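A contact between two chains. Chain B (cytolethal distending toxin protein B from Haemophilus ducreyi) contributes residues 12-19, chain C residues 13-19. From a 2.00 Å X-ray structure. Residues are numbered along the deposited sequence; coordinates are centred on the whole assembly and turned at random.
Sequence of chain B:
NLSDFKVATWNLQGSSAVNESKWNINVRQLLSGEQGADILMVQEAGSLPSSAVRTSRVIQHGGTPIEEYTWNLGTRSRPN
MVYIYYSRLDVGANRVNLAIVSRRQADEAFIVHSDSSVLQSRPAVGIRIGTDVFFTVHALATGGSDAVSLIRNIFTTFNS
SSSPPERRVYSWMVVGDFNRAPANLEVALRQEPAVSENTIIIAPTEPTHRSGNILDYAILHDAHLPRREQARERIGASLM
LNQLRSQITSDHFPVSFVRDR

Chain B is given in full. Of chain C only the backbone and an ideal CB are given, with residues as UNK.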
# COMPACT_ATOMS: atom_id res chain seq x y z
N LEU B 12 7.69 6.22 -0.25
CA LEU B 12 7.05 6.40 1.04
C LEU B 12 6.92 7.84 1.52
O LEU B 12 6.07 8.14 2.36
CB LEU B 12 7.83 5.55 2.07
CG LEU B 12 7.35 5.35 3.52
CD1 LEU B 12 7.66 3.91 3.96
CD2 LEU B 12 8.05 6.37 4.47
N GLN B 13 7.75 8.74 0.98
CA GLN B 13 7.73 10.16 1.38
C GLN B 13 7.79 10.29 2.89
O GLN B 13 6.97 10.97 3.51
CB GLN B 13 6.48 10.88 0.85
CG GLN B 13 6.42 10.96 -0.69
CD GLN B 13 5.37 11.93 -1.20
OE1 GLN B 13 4.22 11.90 -0.78
NE2 GLN B 13 5.77 12.80 -2.12
N GLY B 14 8.79 9.67 3.49
CA GLY B 14 8.90 9.72 4.94
C GLY B 14 9.45 11.03 5.49
O GLY B 14 10.06 11.81 4.75
N SER B 15 9.21 11.28 6.77
CA SER B 15 9.72 12.48 7.43
C SER B 15 9.72 12.26 8.94
O SER B 15 9.22 11.24 9.44
CB SER B 15 8.86 13.70 7.12
OG SER B 15 7.55 13.54 7.64
N SER B 16 10.30 13.22 9.65
CA SER B 16 10.37 13.17 11.09
C SER B 16 8.96 13.11 11.67
O SER B 16 8.71 12.46 12.68
CB SER B 16 11.09 14.42 11.61
OG SER B 16 11.34 14.29 13.00
N ALA B 17 8.03 13.81 11.03
CA ALA B 17 6.65 13.85 11.49
C ALA B 17 5.83 12.57 11.28
O ALA B 17 5.02 12.20 12.14
CB ALA B 17 5.94 15.05 10.84
N VAL B 18 6.03 11.90 10.14
CA VAL B 18 5.29 10.68 9.81
C VAL B 18 6.21 9.74 9.04
O VAL B 18 6.72 10.10 7.97
CB VAL B 18 4.05 10.99 8.94
CG1 VAL B 18 3.08 9.80 8.95
CG2 VAL B 18 3.36 12.26 9.45
N ASN B 19 6.42 8.53 9.56
CA ASN B 19 7.35 7.59 8.93
C ASN B 19 7.03 6.16 9.33
O ASN B 19 6.73 5.32 8.49
CB ASN B 19 8.77 7.95 9.38
CG ASN B 19 9.88 7.22 8.61
OD1 ASN B 19 11.06 7.41 8.91
ND2 ASN B 19 9.51 6.41 7.64
N UNK C 13 10.99 17.82 -1.86
CA UNK C 13 10.19 18.57 -0.91
C UNK C 13 9.74 17.72 0.28
O UNK C 13 9.68 16.50 0.21
CB UNK C 13 8.97 19.16 -1.62
N UNK C 14 9.45 18.39 1.39
CA UNK C 14 8.96 17.75 2.60
C UNK C 14 7.45 17.58 2.41
O UNK C 14 6.76 18.54 2.04
CB UNK C 14 9.29 18.56 3.85
N UNK C 15 6.94 16.37 2.63
CA UNK C 15 5.51 16.08 2.49
C UNK C 15 4.78 16.19 3.82
O UNK C 15 5.27 15.71 4.84
CB UNK C 15 5.31 14.68 1.90
N UNK C 16 3.59 16.81 3.83
CA UNK C 16 2.83 16.94 5.08
C UNK C 16 2.20 15.60 5.49
O UNK C 16 2.25 14.63 4.73
CB UNK C 16 1.74 18.01 4.93
N UNK C 17 1.59 15.53 6.68
CA UNK C 17 0.97 14.27 7.12
C UNK C 17 -0.18 13.80 6.21
O UNK C 17 -0.90 14.62 5.63
CB UNK C 17 0.45 14.43 8.55
N UNK C 18 -0.36 12.48 6.08
CA UNK C 18 -1.43 11.94 5.25
C UNK C 18 -2.82 12.21 5.85
O UNK C 18 -2.98 12.24 7.08
CB UNK C 18 -1.23 10.44 5.06
N UNK C 19 -3.80 12.39 4.98
CA UNK C 19 -5.17 12.64 5.37
C UNK C 19 -5.93 11.31 5.38
O UNK C 19 -5.76 10.51 4.46
CB UNK C 19 -5.83 13.65 4.43

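The seven residues of chain C run past chain B as an extended loop, with backbone angles throughout in the broad region that strands and polyproline segments share. No direct hydrogen bond joins the two stretches, so suitability at each position rests mainly on packing and on water.

Position 13 has its CA-to-CB bond sideways to chain B, and no atom of the other stretch lies within 5.5 Å of the ideal CB. Almost any polar or charged side chain would do. The deposited residue is C:Glu13, which makes no contact with this part of chain B.

At position 14 the CB again points sideways and has nothing of chain B near it, so a short side chain would stay clear. A longer one could bend back to the CB of B:Ser15, which offers a small aliphatic surface beside its hydroxyl. Leucine, methionine or isoleucine would all be reasonable, as would a flexible polar chain. The residue is C:Leu14; with chi1 t and chi2 p, its end comes nearer than its CB, and CD1 lies 3.7 Å from B:Ser15 CB.

Position 15 faces chain B directly. Its ideal CB lies 4.0 Å from B:Gln13 OE1, so the amide end of that glutamine leaves room for a small side chain, and a polar one would be at ease beside it; serine, alanine or threonine are candidates. The deposited C:Ser15 adopts rotamer m and sets OG 3.2 Å from B:Gln13 CD. C:Ser15 OG is also 3.2 Å from B:Gln13 NE2 and 3.3 Å from B:Gln13 OE1, but the angles are poor and neither pair is a hydrogen bond: the contact is packing against the amide. The polar link comes instead from the backbone. One water accepts from C:Ser15 N and donates to B:Gly14 O; two others donate to C:Ser15 O, and both also bond to B:Ser15 OG. Since main-chain atoms do this work on the chain C side, the bridges do not single out a serine; they ask only for a residue with a backbone N-H, which rules out proline.

Position 16 turns its CB away from chain B. With phi at -75° and psi at 173°, many residues would fit, proline among them. It is C:Pro16, whose ring makes no contact here but helps to hold the chain extended.

Position 17 has its CB sideways, yet 3.7 Å from B:Val18 CG2, so an apolar group is favoured: alanine, valine or proline. Phi of -62° and psi of 148° suit proline well. C:Pro17 places its CB 3.8 Å from B:Val18 CG2.

At position 18 the ideal CB finds nothing of chain B, but phi is -70°, and a ring closing back onto the backbone nitrogen could reach the other methyl of B:Val18. C:Pro18 does this, with CD 3.8 Å from B:Val18 CG1, so that the valine packs against two consecutive prolines.

Position 19 is out of reach, leaving the choice open; it is C:Arg19, whose NH1 is hydrogen-bonded elsewhere in the structure.

Chain C (13-19) ELSPPPR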
# COMPACT_ATOMS: atom_id res chain seq x y z
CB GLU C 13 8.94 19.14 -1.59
CG GLU C 13 9.18 20.46 -2.33
CD GLU C 13 7.95 21.36 -2.30
OE1 GLU C 13 7.98 22.43 -1.62
OE2 GLU C 13 6.95 20.98 -2.94
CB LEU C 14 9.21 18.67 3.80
CG LEU C 14 8.73 18.23 5.19
CD1 LEU C 14 9.56 17.04 5.68
CD2 LEU C 14 8.88 19.39 6.18
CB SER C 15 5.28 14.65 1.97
OG SER C 15 5.67 14.50 0.62
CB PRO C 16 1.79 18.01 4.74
CG PRO C 16 1.51 17.74 3.29
CD PRO C 16 2.90 17.49 2.71
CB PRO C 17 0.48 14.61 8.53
CG PRO C 17 1.47 15.68 8.99
CD PRO C 17 1.54 16.54 7.74
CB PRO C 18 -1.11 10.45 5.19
CG PRO C 18 -0.46 10.19 6.49
CD PRO C 18 0.42 11.40 6.70
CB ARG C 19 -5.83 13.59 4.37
CG ARG C 19 -7.18 14.12 4.80
CD ARG C 19 -7.00 15.20 5.85
NE ARG C 19 -6.31 16.36 5.29
CZ ARG C 19 -6.91 17.32 4.60
NH1 ARG C 19 -8.22 17.27 4.36
NH2 ARG C 19 -6.20 18.35 4.14
O HOH W 1 6.24 12.82 5.43
O HOH W 2 8.46 14.20 3.32
O HOH W 3 5.44 15.64 7.46
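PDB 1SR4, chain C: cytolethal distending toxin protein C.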